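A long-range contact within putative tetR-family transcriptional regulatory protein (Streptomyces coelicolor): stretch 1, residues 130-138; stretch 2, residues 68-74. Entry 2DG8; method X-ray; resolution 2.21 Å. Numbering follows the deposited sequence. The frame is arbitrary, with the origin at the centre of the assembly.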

# COMPACT_ATOMS: atom_id res chain seq x y z
N ARG A 130 -15.72 -0.45 7.25
CA ARG A 130 -16.85 -0.45 6.32
C ARG A 130 -16.69 -1.55 5.26
O ARG A 130 -17.67 -2.15 4.81
CB ARG A 130 -16.96 0.93 5.66
CG ARG A 130 -17.11 2.04 6.69
CD ARG A 130 -18.30 2.93 6.37
NE ARG A 130 -18.04 3.80 5.22
CZ ARG A 130 -18.99 4.31 4.45
NH1 ARG A 130 -18.66 5.10 3.43
NH2 ARG A 130 -20.26 4.02 4.67
N SER A 131 -15.44 -1.81 4.87
CA SER A 131 -15.17 -2.86 3.90
C SER A 131 -15.65 -4.18 4.52
O SER A 131 -16.36 -4.96 3.89
CB SER A 131 -13.67 -2.96 3.63
OG SER A 131 -13.17 -1.76 3.07
N ARG A 132 -15.25 -4.40 5.77
CA ARG A 132 -15.61 -5.62 6.47
C ARG A 132 -17.11 -5.79 6.64
O ARG A 132 -17.62 -6.91 6.63
CB ARG A 132 -14.93 -5.67 7.85
CG ARG A 132 -13.42 -5.77 7.79
CD ARG A 132 -12.85 -6.31 9.11
NE ARG A 132 -13.30 -5.54 10.27
CZ ARG A 132 -12.72 -4.44 10.71
NH1 ARG A 132 -13.21 -3.81 11.78
NH2 ARG A 132 -11.64 -3.96 10.11
N VAL A 133 -17.83 -4.69 6.78
CA VAL A 133 -19.28 -4.77 6.93
C VAL A 133 -19.85 -5.53 5.73
O VAL A 133 -20.52 -6.55 5.89
CB VAL A 133 -19.92 -3.36 7.02
CG1 VAL A 133 -21.44 -3.48 7.04
CG2 VAL A 133 -19.45 -2.65 8.29
N HIS A 134 -19.56 -5.05 4.52
CA HIS A 134 -20.07 -5.71 3.32
C HIS A 134 -19.56 -7.14 3.17
O HIS A 134 -20.24 -7.99 2.61
CB HIS A 134 -19.70 -4.91 2.08
CG HIS A 134 -20.30 -3.54 2.05
ND1 HIS A 134 -19.57 -2.40 2.32
CD2 HIS A 134 -21.57 -3.13 1.84
CE1 HIS A 134 -20.37 -1.35 2.28
NE2 HIS A 134 -21.58 -1.76 1.99
N LEU A 135 -18.36 -7.39 3.69
CA LEU A 135 -17.78 -8.72 3.60
C LEU A 135 -18.53 -9.65 4.56
O LEU A 135 -18.75 -10.82 4.25
CB LEU A 135 -16.30 -8.67 3.96
CG LEU A 135 -15.18 -8.92 2.95
CD1 LEU A 135 -15.58 -8.65 1.50
CD2 LEU A 135 -14.03 -8.06 3.38
N GLU A 136 -18.92 -9.11 5.71
CA GLU A 136 -19.63 -9.90 6.70
C GLU A 136 -21.06 -10.24 6.30
O GLU A 136 -21.77 -10.92 7.05
CB GLU A 136 -19.63 -9.19 8.05
CG GLU A 136 -18.25 -9.07 8.66
CD GLU A 136 -18.29 -8.46 10.04
OE1 GLU A 136 -17.22 -8.07 10.55
OE2 GLU A 136 -19.40 -8.37 10.61
N LYS A 137 -21.49 -9.77 5.14
CA LYS A 137 -22.83 -10.09 4.68
C LYS A 137 -22.79 -11.50 4.09
O LYS A 137 -23.83 -12.08 3.78
CB LYS A 137 -23.29 -9.10 3.61
CG LYS A 137 -23.58 -7.70 4.13
CD LYS A 137 -24.06 -6.79 3.01
CE LYS A 137 -24.16 -5.34 3.47
NZ LYS A 137 -24.59 -4.45 2.35
N HIS A 138 -21.58 -12.05 3.96
CA HIS A 138 -21.43 -13.39 3.40
C HIS A 138 -20.52 -14.30 4.21
O HIS A 138 -20.65 -15.52 4.14
CB HIS A 138 -20.90 -13.32 1.97
CG HIS A 138 -21.76 -12.53 1.03
ND1 HIS A 138 -21.65 -11.17 0.87
CD2 HIS A 138 -22.75 -12.93 0.19
CE1 HIS A 138 -22.52 -10.76 -0.03
NE2 HIS A 138 -23.20 -11.81 -0.46
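Stretch 2 (68-74) IVAVFDE

How do the two backbones run past each other? Residues 68-74 are helical throughout, part of a helix that extends beyond both ends of the stretch, and they lie alongside the helix of residues 130-135. The two axes point the same way, with only 5° between their N-to-C directions, and approach to 9.2 Å. The register is set by Val69 beside Ser131, CA to CA 5.8 Å, and by Asp73 beside His134, CA to CA 6.2 Å. From one pair to the next stretch 2 advances four residues and stretch 1 three, so the pairing shifts by one residue within about a turn.

What does Val69 meet? Its CA-to-CB bond points toward stretch 1. Val69 CG2 lies 3.8 Å from Arg130 CB; Val69 CG1 packs 3.5 Å from His134 CE1, near the plane of the imidazole at its edge, and also reaches Arg130, lying over one face of its guanidinium.

How is the His134 ring held between these neighbours? A weak hydrogen bond from His134 ND1 to Arg130 O, 3.1 Å long, ties it back to its own helix. Asp73 CB covers one face of the ring in a CH-pi contact, 4.0 Å from the ring centroid, with His134 NE2 to Asp73 CB at 3.7 Å.

Where does Phe72 fit, and does charge add anything? Phe72 is buried, and its CA-to-CB bond points toward stretch 1; its CE1 comes within 3.9 Å of Ser131 CB, and Ser131 OG lies over one face of the ring. Past the helical part of stretch 1, Lys137 NZ stands 4.2 Å from Asp73 OD2, a proximity of opposite charges too long for a salt bridge. No hydrogen bond crosses between the stretches, so the 381 Å² of buried surface rests chiefly on packing.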

# COMPACT_ATOMS: atom_id res chain seq x y z
N ILE A 68 -14.68 3.84 -2.73
CA ILE A 68 -14.16 2.48 -2.83
C ILE A 68 -15.03 1.51 -2.03
O ILE A 68 -15.26 0.38 -2.46
CB ILE A 68 -12.69 2.41 -2.33
CG1 ILE A 68 -11.82 3.32 -3.20
CG2 ILE A 68 -12.16 0.99 -2.44
CD1 ILE A 68 -11.73 2.89 -4.67
N VAL A 69 -15.52 1.97 -0.89
CA VAL A 69 -16.40 1.15 -0.06
C VAL A 69 -17.63 0.78 -0.89
O VAL A 69 -18.13 -0.33 -0.82
CB VAL A 69 -16.84 1.90 1.21
CG1 VAL A 69 -18.06 1.23 1.83
CG2 VAL A 69 -15.69 1.94 2.21
N ALA A 70 -18.09 1.73 -1.69
CA ALA A 70 -19.26 1.51 -2.53
C ALA A 70 -18.91 0.48 -3.60
O ALA A 70 -19.78 -0.24 -4.08
CB ALA A 70 -19.70 2.82 -3.17
N VAL A 71 -17.64 0.43 -3.99
CA VAL A 71 -17.22 -0.53 -5.00
C VAL A 71 -17.36 -1.92 -4.41
O VAL A 71 -17.69 -2.87 -5.11
CB VAL A 71 -15.76 -0.29 -5.45
CG1 VAL A 71 -15.34 -1.37 -6.43
CG2 VAL A 71 -15.64 1.07 -6.12
N PHE A 72 -17.10 -2.03 -3.11
CA PHE A 72 -17.23 -3.30 -2.41
C PHE A 72 -18.71 -3.67 -2.41
O PHE A 72 -19.08 -4.81 -2.69
CB PHE A 72 -16.72 -3.17 -0.97
CG PHE A 72 -15.24 -3.43 -0.81
CD1 PHE A 72 -14.79 -4.46 -0.00
CD2 PHE A 72 -14.31 -2.65 -1.49
CE1 PHE A 72 -13.42 -4.73 0.14
CE2 PHE A 72 -12.93 -2.90 -1.36
CZ PHE A 72 -12.49 -3.94 -0.55
N ASP A 73 -19.55 -2.68 -2.13
CA ASP A 73 -20.99 -2.88 -2.09
C ASP A 73 -21.50 -3.31 -3.46
O ASP A 73 -22.33 -4.21 -3.56
CB ASP A 73 -21.69 -1.59 -1.69
CG ASP A 73 -23.18 -1.78 -1.53
OD1 ASP A 73 -23.91 -0.76 -1.48
OD2 ASP A 73 -23.62 -2.95 -1.44
N GLU A 74 -21.01 -2.65 -4.50
CA GLU A 74 -21.42 -2.98 -5.86
C GLU A 74 -21.19 -4.46 -6.19
O GLU A 74 -22.08 -5.13 -6.72
CB GLU A 74 -20.66 -2.12 -6.87
CG GLU A 74 -21.17 -2.27 -8.31
CD GLU A 74 -20.25 -1.62 -9.34
OE1 GLU A 74 -19.91 -0.42 -9.18
OE2 GLU A 74 -19.88 -2.30 -10.32